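Long-range contacts in DNA alpha-glucosyltransferase (Enterobacteria phage T4, PDB 1Y6F), which is a phage glycosyltransferase of the GT-B class, built from two Rossmann-like domains that face each other across a ligand-holding cleft: residues Phe141-Asn146 with Gln305-Tyr310; Ile82-Pro87 with Tyr115-Ser120. All coordinates share one frame; numbering follows the deposited sequence.

Interaction 1: Phe141-Asn146 with Gln305-Tyr310; sequences FSHSDN and QRSLEY. With UPG (uridine-5'-diphosphate-glucose), chain E.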
loop_
_atom_site.group_PDB
_atom_site.type_symbol
_atom_site.label_atom_id
_atom_site.label_comp_id
_atom_site.label_asym_id
_atom_site.label_seq_id
_atom_site.Cartn_x
_atom_site.Cartn_y
_atom_site.Cartn_z
ATOM N N PHE C 141 -16.163 -3.449 -2.173
ATOM C CA PHE C 141 -15.519 -2.328 -1.487
ATOM C C PHE C 141 -14.668 -1.578 -2.498
ATOM O O PHE C 141 -14.280 -2.153 -3.510
ATOM C CB PHE C 141 -14.578 -2.805 -0.368
ATOM C CG PHE C 141 -15.262 -3.471 0.795
ATOM C CD1 PHE C 141 -15.376 -4.849 0.856
ATOM C CD2 PHE C 141 -15.754 -2.716 1.853
ATOM C CE1 PHE C 141 -15.961 -5.472 1.954
ATOM C CE2 PHE C 141 -16.343 -3.323 2.954
ATOM C CZ PHE C 141 -16.446 -4.710 3.006
ATOM N N SER C 142 -14.377 -0.306 -2.217
ATOM C CA SER C 142 -13.501 0.519 -3.068
ATOM C C SER C 142 -12.888 1.583 -2.166
ATOM O O SER C 142 -13.350 1.782 -1.037
ATOM C CB SER C 142 -14.279 1.204 -4.193
ATOM O OG SER C 142 -15.074 2.268 -3.680
ATOM N N HIS C 143 -11.846 2.259 -2.645
ATOM C CA HIS C 143 -11.198 3.301 -1.850
ATOM C C HIS C 143 -11.975 4.619 -1.820
ATOM O O HIS C 143 -11.735 5.455 -0.950
ATOM C CB HIS C 143 -9.789 3.599 -2.383
ATOM C CG HIS C 143 -8.776 2.562 -2.025
ATOM N ND1 HIS C 143 -8.405 2.305 -0.722
ATOM C CD2 HIS C 143 -8.090 1.685 -2.795
ATOM C CE1 HIS C 143 -7.538 1.310 -0.706
ATOM N NE2 HIS C 143 -7.331 0.917 -1.950
ATOM N N SER C 144 -12.894 4.817 -2.760
ATOM C CA SER C 144 -13.624 6.081 -2.797
ATOM C C SER C 144 -14.962 6.059 -3.517
ATOM O O SER C 144 -15.070 5.537 -4.625
ATOM C CB SER C 144 -12.746 7.152 -3.448
ATOM O OG SER C 144 -13.477 8.348 -3.650
ATOM N N ASP C 145 -15.977 6.654 -2.900
ATOM C CA ASP C 145 -17.296 6.706 -3.523
ATOM C C ASP C 145 -17.234 7.531 -4.807
ATOM O O ASP C 145 -18.053 7.349 -5.714
ATOM C CB ASP C 145 -18.321 7.312 -2.565
ATOM C CG ASP C 145 -18.529 6.468 -1.320
ATOM O OD1 ASP C 145 -18.756 5.241 -1.454
ATOM O OD2 ASP C 145 -18.473 7.036 -0.205
ATOM N N ASN C 146 -16.246 8.421 -4.884
ATOM C CA ASN C 146 -16.067 9.280 -6.053
ATOM C C ASN C 146 -14.872 8.882 -6.908
ATOM O O ASN C 146 -14.439 9.638 -7.777
ATOM C CB ASN C 146 -15.961 10.755 -5.619
ATOM C CG ASN C 146 -17.286 11.296 -5.093
ATOM O OD1 ASN C 146 -18.243 11.446 -5.848
ATOM N ND2 ASN C 146 -17.355 11.562 -3.789
ATOM N N GLN C 305 -10.565 9.341 0.057
ATOM C CA GLN C 305 -11.635 9.417 1.032
ATOM C C GLN C 305 -11.020 9.280 2.419
ATOM O O GLN C 305 -10.816 10.281 3.101
ATOM C CB GLN C 305 -12.690 8.319 0.773
ATOM C CG GLN C 305 -13.984 8.550 1.552
ATOM C CD GLN C 305 -15.180 7.824 0.963
ATOM O OE1 GLN C 305 -15.336 7.760 -0.264
ATOM N NE2 GLN C 305 -16.047 7.287 1.836
ATOM N N ARG C 306 -10.716 8.048 2.829
ATOM C CA ARG C 306 -10.097 7.794 4.131
ATOM C C ARG C 306 -8.825 6.950 4.000
ATOM O O ARG C 306 -8.093 6.760 4.972
ATOM C CB ARG C 306 -11.066 7.052 5.054
ATOM C CG ARG C 306 -12.381 7.770 5.335
ATOM C CD ARG C 306 -13.241 6.992 6.352
ATOM N NE ARG C 306 -13.638 5.672 5.862
ATOM C CZ ARG C 306 -14.062 4.682 6.643
ATOM N NH1 ARG C 306 -14.404 3.514 6.110
ATOM N NH2 ARG C 306 -14.140 4.852 7.961
ATOM N N SER C 307 -8.550 6.468 2.795
ATOM C CA SER C 307 -7.417 5.590 2.583
ATOM C C SER C 307 -6.010 6.124 2.485
ATOM O O SER C 307 -5.606 6.769 1.501
ATOM C CB SER C 307 -7.659 4.682 1.376
ATOM O OG SER C 307 -8.539 3.619 1.697
ATOM N N LEU C 308 -5.252 5.825 3.528
ATOM C CA LEU C 308 -3.849 6.173 3.558
ATOM C C LEU C 308 -3.254 4.884 2.937
ATOM O O LEU C 308 -3.963 3.878 2.812
ATOM C CB LEU C 308 -3.423 6.367 5.016
ATOM C CG LEU C 308 -2.508 7.541 5.354
ATOM C CD1 LEU C 308 -2.908 8.767 4.555
ATOM C CD2 LEU C 308 -2.569 7.811 6.850
ATOM N N GLU C 309 -1.994 4.912 2.517
ATOM C CA GLU C 309 -1.351 3.737 1.920
ATOM C C GLU C 309 -0.438 3.032 2.921
ATOM O O GLU C 309 -0.023 3.633 3.908
ATOM C CB GLU C 309 -0.535 4.155 0.699
ATOM C CG GLU C 309 -1.372 4.357 -0.550
ATOM C CD GLU C 309 -0.697 5.250 -1.579
ATOM O OE1 GLU C 309 -0.912 6.481 -1.531
ATOM O OE2 GLU C 309 0.051 4.727 -2.427
ATOM N N TYR C 310 -0.118 1.764 2.678
ATOM C CA TYR C 310 0.760 1.054 3.607
ATOM C C TYR C 310 2.094 1.756 3.825
ATOM O O TYR C 310 2.618 1.750 4.947
ATOM C CB TYR C 310 0.999 -0.391 3.153
ATOM C CG TYR C 310 -0.210 -1.245 3.401
ATOM C CD1 TYR C 310 -1.032 -1.661 2.352
ATOM C CD2 TYR C 310 -0.582 -1.565 4.699
ATOM C CE1 TYR C 310 -2.204 -2.370 2.595
ATOM C CE2 TYR C 310 -1.738 -2.269 4.957
ATOM C CZ TYR C 310 -2.548 -2.670 3.910
ATOM O OH TYR C 310 -3.691 -3.373 4.195
HETATM N N1 UPG E . 6.898 -2.741 -0.642
HETATM C C2 UPG E . 7.917 -3.644 -0.423
HETATM N N3 UPG E . 8.889 -3.660 -1.390
HETATM C C4 UPG E . 8.947 -2.875 -2.519
HETATM C C5 UPG E . 7.871 -1.946 -2.657
HETATM C C6 UPG E . 6.909 -1.910 -1.733
HETATM O O2 UPG E . 7.960 -4.370 0.556
HETATM O O4 UPG E . 9.851 -3.053 -3.329
HETATM C C1C UPG E . 5.785 -2.728 0.312
HETATM C C2C UPG E . 5.549 -1.415 1.053
HETATM O O2C UPG E . 6.341 -1.374 2.219
HETATM C C3C UPG E . 4.062 -1.537 1.378
HETATM C C4C UPG E . 3.512 -2.194 0.119
HETATM O O4C UPG E . 4.607 -2.975 -0.423
HETATM O O3C UPG E . 3.873 -2.409 2.487
HETATM C C5C UPG E . 3.008 -1.238 -0.937
HETATM O O5C UPG E . 1.719 -0.768 -0.574
HETATM P PA UPG E . 1.278 0.744 -0.781
HETATM O O1A UPG E . -0.170 0.785 -0.495
HETATM O O2A UPG E . 2.199 1.607 0.003
HETATM O O3A UPG E . 1.556 1.032 -2.363
HETATM P PB UPG E . 0.910 0.353 -3.698
HETATM O O1B UPG E . 0.624 1.442 -4.657
HETATM O O2B UPG E . 1.821 -0.736 -4.099
HETATM O O3B UPG E . -0.471 -0.255 -3.172
HETATM C "C1'" UPG E . -1.741 -0.324 -3.905
HETATM C "C2'" UPG E . -2.406 1.024 -4.194
HETATM C "C3'" UPG E . -2.575 1.748 -2.853
HETATM C "C4'" UPG E . -3.451 0.900 -1.910
HETATM C "C5'" UPG E . -2.926 -0.549 -1.803
HETATM C "C6'" UPG E . -3.903 -1.482 -1.105
HETATM O "O2'" UPG E . -1.625 1.789 -5.099
HETATM O "O3'" UPG E . -3.160 3.030 -3.047
HETATM O "O4'" UPG E . -3.453 1.493 -0.617
HETATM O "O5'" UPG E . -2.656 -1.118 -3.119
HETATM O "O6'" UPG E . -5.219 -0.934 -1.058
HETATM O O HOH W 1 -9.499 6.903 0.361
#
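His143 and Ser307 meet at the rim of the imidazole, not over its face. Ser307 OG lies at the ring edge, in the ring plane, and ND1 and OG of this pair are hydrogen-bonded at 2.8 Å; either can donate. The first side-chain torsion of His143, chi1 -76°, swings the imidazole to the side of its own N and trans to its C, which helps to place the ring between Ser307 and UPG. Its far nitrogen, NE2, makes a weak hydrogen bond to UPG O6' at 2.9 Å, at the ring edge. Bonds at both nitrogens restrain the spin of the imidazole, and the rings of Phe177 and His119 pack against it as well.

Farther along, the Gln305 and Asp145 side chains meet at a slant, amide and carboxylate planes 48° apart. The glutamine chain is extended beyond CG, so that its amide reaches the turn at residues 144-146. There Gln305 OE1 accepts from Asp145 N at 2.9 Å, a nearly straight bond (172°) with the donor in the carbonyl plane. Gln305 NE2 in turn donates to Asp145 OD2 at 3.2 Å, meeting the oxygen from above the carboxylate plane; Asp145 is poorly ordered, so this second bond is less secure. The turn is held from within by Ser144 OG, which accepts from Asn146 N at 3.0 Å as an ST turn and also bonds Lys302 O.

One water joins the backbones between these two side-chain pairs: it donates to His143 O and accepts from Gln305 N and Ser307 N. Glu309 is the N-cap of helix 310-317, whose first N-H, that of Tyr310, bonds UPG O1A weakly. A helix N-terminus facing a diphosphate, opposite a loop of the other domain, is characteristic of the GT-B cleft.

Interaction 2: Ile82-Pro87 with Tyr115-Ser120; sequences IINSVP and YQHDHS. With UPG (uridine-5'-diphosphate-glucose), chain E; nucleotides of chain A.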
loop_
_atom_site.group_PDB
_atom_site.type_symbol
_atom_site.label_atom_id
_atom_site.label_comp_id
_atom_site.label_asym_id
_atom_site.label_seq_id
_atom_site.Cartn_x
_atom_site.Cartn_y
_atom_site.Cartn_z
ATOM N N ILE C 82 -12.902 -14.105 -0.455
ATOM C CA ILE C 82 -12.495 -12.731 -0.648
ATOM C C ILE C 82 -11.519 -12.626 -1.812
ATOM O O ILE C 82 -10.398 -13.115 -1.730
ATOM C CB ILE C 82 -11.828 -12.225 0.634
ATOM C CG1 ILE C 82 -12.870 -12.135 1.748
ATOM C CG2 ILE C 82 -11.157 -10.914 0.395
ATOM C CD1 ILE C 82 -12.296 -11.689 3.075
ATOM N N ILE C 83 -11.949 -11.997 -2.902
ATOM C CA ILE C 83 -11.096 -11.831 -4.074
ATOM C C ILE C 83 -10.504 -10.421 -4.077
ATOM O O ILE C 83 -11.243 -9.436 -4.143
ATOM C CB ILE C 83 -11.910 -12.059 -5.347
ATOM C CG1 ILE C 83 -12.594 -13.426 -5.270
ATOM C CG2 ILE C 83 -11.027 -11.968 -6.569
ATOM C CD1 ILE C 83 -13.411 -13.787 -6.514
ATOM N N ASN C 84 -9.176 -10.315 -3.994
ATOM C CA ASN C 84 -8.520 -9.004 -3.965
ATOM C C ASN C 84 -7.918 -8.529 -5.285
ATOM O O ASN C 84 -7.528 -7.368 -5.421
ATOM C CB ASN C 84 -7.440 -8.972 -2.874
ATOM C CG ASN C 84 -8.024 -9.039 -1.472
ATOM O OD1 ASN C 84 -8.828 -8.198 -1.082
ATOM N ND2 ASN C 84 -7.620 -10.042 -0.710
ATOM N N SER C 85 -7.853 -9.417 -6.262
ATOM C CA SER C 85 -7.280 -9.067 -7.550
ATOM C C SER C 85 -7.793 -10.069 -8.565
ATOM O O SER C 85 -8.113 -11.203 -8.198
ATOM C CB SER C 85 -5.752 -9.130 -7.469
ATOM O OG SER C 85 -5.294 -10.449 -7.193
ATOM N N VAL C 86 -7.887 -9.653 -9.828
ATOM C CA VAL C 86 -8.363 -10.536 -10.904
ATOM C C VAL C 86 -7.303 -10.637 -12.010
ATOM O O VAL C 86 -6.514 -9.717 -12.201
ATOM C CB VAL C 86 -9.690 -10.020 -11.494
ATOM C CG1 VAL C 86 -10.734 -9.934 -10.403
ATOM C CG2 VAL C 86 -9.494 -8.653 -12.139
ATOM N N PRO C 87 -7.281 -11.751 -12.761
ATOM C CA PRO C 87 -6.286 -11.922 -13.832
ATOM C C PRO C 87 -5.987 -10.663 -14.642
ATOM O O PRO C 87 -6.883 -9.873 -14.959
ATOM C CB PRO C 87 -6.869 -13.052 -14.681
ATOM C CG PRO C 87 -8.337 -12.957 -14.413
ATOM C CD PRO C 87 -8.393 -12.698 -12.935
ATOM N N TYR C 115 -12.834 -6.821 -3.180
ATOM C CA TYR C 115 -12.176 -5.568 -2.855
ATOM C C TYR C 115 -11.513 -5.079 -4.124
ATOM O O TYR C 115 -10.860 -5.854 -4.831
ATOM C CB TYR C 115 -11.093 -5.767 -1.785
ATOM C CG TYR C 115 -11.591 -5.903 -0.366
ATOM C CD1 TYR C 115 -11.610 -4.812 0.492
ATOM C CD2 TYR C 115 -11.997 -7.133 0.133
ATOM C CE1 TYR C 115 -12.008 -4.944 1.810
ATOM C CE2 TYR C 115 -12.399 -7.275 1.457
ATOM C CZ TYR C 115 -12.399 -6.180 2.292
ATOM O OH TYR C 115 -12.764 -6.332 3.618
ATOM N N GLN C 116 -11.702 -3.801 -4.425
ATOM C CA GLN C 116 -11.083 -3.191 -5.589
ATOM C C GLN C 116 -10.022 -2.266 -5.002
ATOM O O GLN C 116 -10.351 -1.256 -4.388
ATOM C CB GLN C 116 -12.112 -2.399 -6.406
ATOM C CG GLN C 116 -11.494 -1.606 -7.545
ATOM C CD GLN C 116 -10.467 -2.418 -8.343
ATOM O OE1 GLN C 116 -10.807 -3.389 -9.033
ATOM N NE2 GLN C 116 -9.196 -2.021 -8.238
ATOM N N HIS C 117 -8.753 -2.624 -5.187
ATOM C CA HIS C 117 -7.633 -1.856 -4.640
ATOM C C HIS C 117 -6.986 -0.800 -5.528
ATOM O O HIS C 117 -6.129 -0.057 -5.068
ATOM C CB HIS C 117 -6.557 -2.829 -4.180
ATOM C CG HIS C 117 -7.024 -3.766 -3.114
ATOM N ND1 HIS C 117 -7.109 -3.396 -1.791
ATOM C CD2 HIS C 117 -7.433 -5.054 -3.174
ATOM C CE1 HIS C 117 -7.544 -4.419 -1.077
ATOM N NE2 HIS C 117 -7.750 -5.437 -1.893
ATOM N N ASP C 118 -7.390 -0.728 -6.792
ATOM C CA ASP C 118 -6.817 0.242 -7.722
ATOM C C ASP C 118 -7.514 1.598 -7.695
ATOM O O ASP C 118 -8.602 1.740 -7.140
ATOM C CB ASP C 118 -6.848 -0.340 -9.124
ATOM C CG ASP C 118 -6.024 -1.598 -9.232
ATOM O OD1 ASP C 118 -6.330 -2.437 -10.112
ATOM O OD2 ASP C 118 -5.064 -1.740 -8.436
ATOM N N HIS C 119 -6.883 2.593 -8.309
ATOM C CA HIS C 119 -7.424 3.949 -8.324
ATOM C C HIS C 119 -7.830 4.452 -9.693
ATOM O O HIS C 119 -9.010 4.608 -9.980
ATOM C CB HIS C 119 -6.397 4.918 -7.752
ATOM C CG HIS C 119 -5.992 4.606 -6.350
ATOM N ND1 HIS C 119 -6.871 4.668 -5.290
ATOM C CD2 HIS C 119 -4.801 4.228 -5.830
ATOM C CE1 HIS C 119 -6.239 4.340 -4.177
ATOM N NE2 HIS C 119 -4.983 4.069 -4.477
ATOM N N SER C 120 -6.832 4.722 -10.526
ATOM C CA SER C 120 -7.046 5.242 -11.871
ATOM C C SER C 120 -7.680 4.251 -12.849
ATOM O O SER C 120 -7.387 3.051 -12.818
ATOM C CB SER C 120 -5.709 5.734 -12.437
ATOM O OG SER C 120 -5.835 6.179 -13.775
HETATM N N1 UPG E . 6.898 -2.741 -0.642
HETATM C C2 UPG E . 7.917 -3.644 -0.423
HETATM N N3 UPG E . 8.889 -3.660 -1.390
HETATM C C4 UPG E . 8.947 -2.875 -2.519
HETATM C C5 UPG E . 7.871 -1.946 -2.657
HETATM C C6 UPG E . 6.909 -1.910 -1.733
HETATM O O2 UPG E . 7.960 -4.370 0.556
HETATM O O4 UPG E . 9.851 -3.053 -3.329
HETATM C C1C UPG E . 5.785 -2.728 0.312
HETATM C C2C UPG E . 5.549 -1.415 1.053
HETATM O O2C UPG E . 6.341 -1.374 2.219
HETATM C C3C UPG E . 4.062 -1.537 1.378
HETATM C C4C UPG E . 3.512 -2.194 0.119
HETATM O O4C UPG E . 4.607 -2.975 -0.423
HETATM O O3C UPG E . 3.873 -2.409 2.487
HETATM C C5C UPG E . 3.008 -1.238 -0.937
HETATM O O5C UPG E . 1.719 -0.768 -0.574
HETATM P PA UPG E . 1.278 0.744 -0.781
HETATM O O1A UPG E . -0.170 0.785 -0.495
HETATM O O2A UPG E . 2.199 1.607 0.003
HETATM O O3A UPG E . 1.556 1.032 -2.363
HETATM P PB UPG E . 0.910 0.353 -3.698
HETATM O O1B UPG E . 0.624 1.442 -4.657
HETATM O O2B UPG E . 1.821 -0.736 -4.099
HETATM O O3B UPG E . -0.471 -0.255 -3.172
HETATM C "C1'" UPG E . -1.741 -0.324 -3.905
HETATM C "C2'" UPG E . -2.406 1.024 -4.194
HETATM C "C3'" UPG E . -2.575 1.748 -2.853
HETATM C "C4'" UPG E . -3.451 0.900 -1.910
HETATM C "C5'" UPG E . -2.926 -0.549 -1.803
HETATM C "C6'" UPG E . -3.903 -1.482 -1.105
HETATM O "O2'" UPG E . -1.625 1.789 -5.099
HETATM O "O3'" UPG E . -3.160 3.030 -3.047
HETATM O "O4'" UPG E . -3.453 1.493 -0.617
HETATM O "O5'" UPG E . -2.656 -1.118 -3.119
HETATM O "O6'" UPG E . -5.219 -0.934 -1.058
ATOM P P DC A 5 -1.605 10.726 -12.293
ATOM O OP1 DC A 5 -2.741 10.812 -11.321
ATOM O OP2 DC A 5 -0.218 11.027 -11.847
ATOM O "O5'" DC A 5 -1.590 9.308 -13.023
ATOM C "C5'" DC A 5 -2.746 8.828 -13.704
ATOM C "C4'" DC A 5 -2.442 7.516 -14.387
ATOM O "O4'" DC A 5 -1.776 7.733 -15.655
ATOM C "C3'" DC A 5 -1.541 6.579 -13.581
ATOM O "O3'" DC A 5 -2.061 5.254 -13.611
ATOM C "C2'" DC A 5 -0.219 6.622 -14.326
ATOM C "C1'" DC A 5 -0.675 6.849 -15.753
ATOM N N1 DC A 5 0.331 7.462 -16.634
ATOM C C2 DC A 5 0.582 6.870 -17.871
ATOM O O2 DC A 5 -0.060 5.862 -18.186
ATOM N N3 DC A 5 1.517 7.408 -18.690
ATOM C C4 DC A 5 2.191 8.497 -18.307
ATOM N N4 DC A 5 3.107 8.994 -19.140
ATOM C C5 DC A 5 1.952 9.126 -17.050
ATOM C C6 DC A 5 1.018 8.582 -16.253
HETATM O O HOH W 2 -8.306 -5.117 -6.729
#
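Tyr115 enters the contact through both backbone and ring, set against segment 82-87. Its N donates to Ile83 O at 3.2 Å with an angle of 170°, a bond between neighbouring parallel strands. The ring crosses the side chain of Ile82 at a slant, and Tyr115 CD2 lies 3.9 Å from Ile82 CG2. Asn84 runs alongside the tyrosine and points the same way, its side-chain end lying close to Tyr115 CB.

At Gln116 the CB points away from segment 82-87, whereas that of His117 points back toward it. The backbone N of His117 donates to a water at 3.0 Å, and that water is 2.7 Å from Asn84 O, so the water bridges the two backbones. The His117 ring meets Asn84 with its edge: CD2 lies 3.2 Å from the backbone O of Asn84, in the ring plane, while the asparagine side chain crosses at an angle near NE2. The other ring nitrogen, His117 ND1, is hydrogen-bonded to UPG O6' at 3.2 Å, with either atom able to donate.

Beyond Asp118 the chain has moved off segment 82-87. His119 NE2 is hydrogen-bonded to UPG O3' in the plane of the imidazole, at a short distance of 2.5 Å, and again either atom can be the donor. Ser120 is at the N-cap of helix 121-124, its OG bonding Leu122 N weakly and packing 3.7 Å from C4' of DC5 of chain A.

In the sheet, strand 80-85 lies between strands 5-10 and 111-115, a beta-alpha-beta crossover through helix 93-102 joining it to the latter. Ile83, Val86 and Pro87 pack on that helix, whereas Asn84 and Tyr115 contact helix 18-32.

Overall arrangement
Along the chain, both segments of interaction 2 precede those of interaction 1, and the two centres lie 12 Å apart. Both reach the parallel sheet that contains strands 80-85, 111-115 and 139-142, where strand 111-115 is the middle of the three. They touch directly: Phe141 O is 3.2 Å from Gln116 N, probably a hydrogen bond, and Phe141 CD1 packs 3.5 Å from Tyr115 CE1. Interaction 2 stays within this first domain, whereas interaction 1 brings in 305-310, the loop leading from strand 290-295 of the second sheet to helix 310-317. Both end at UPG, and His117 and His143 share its O6', so the loops from adjacent strand ends and the opposite domain line one site in the cleft.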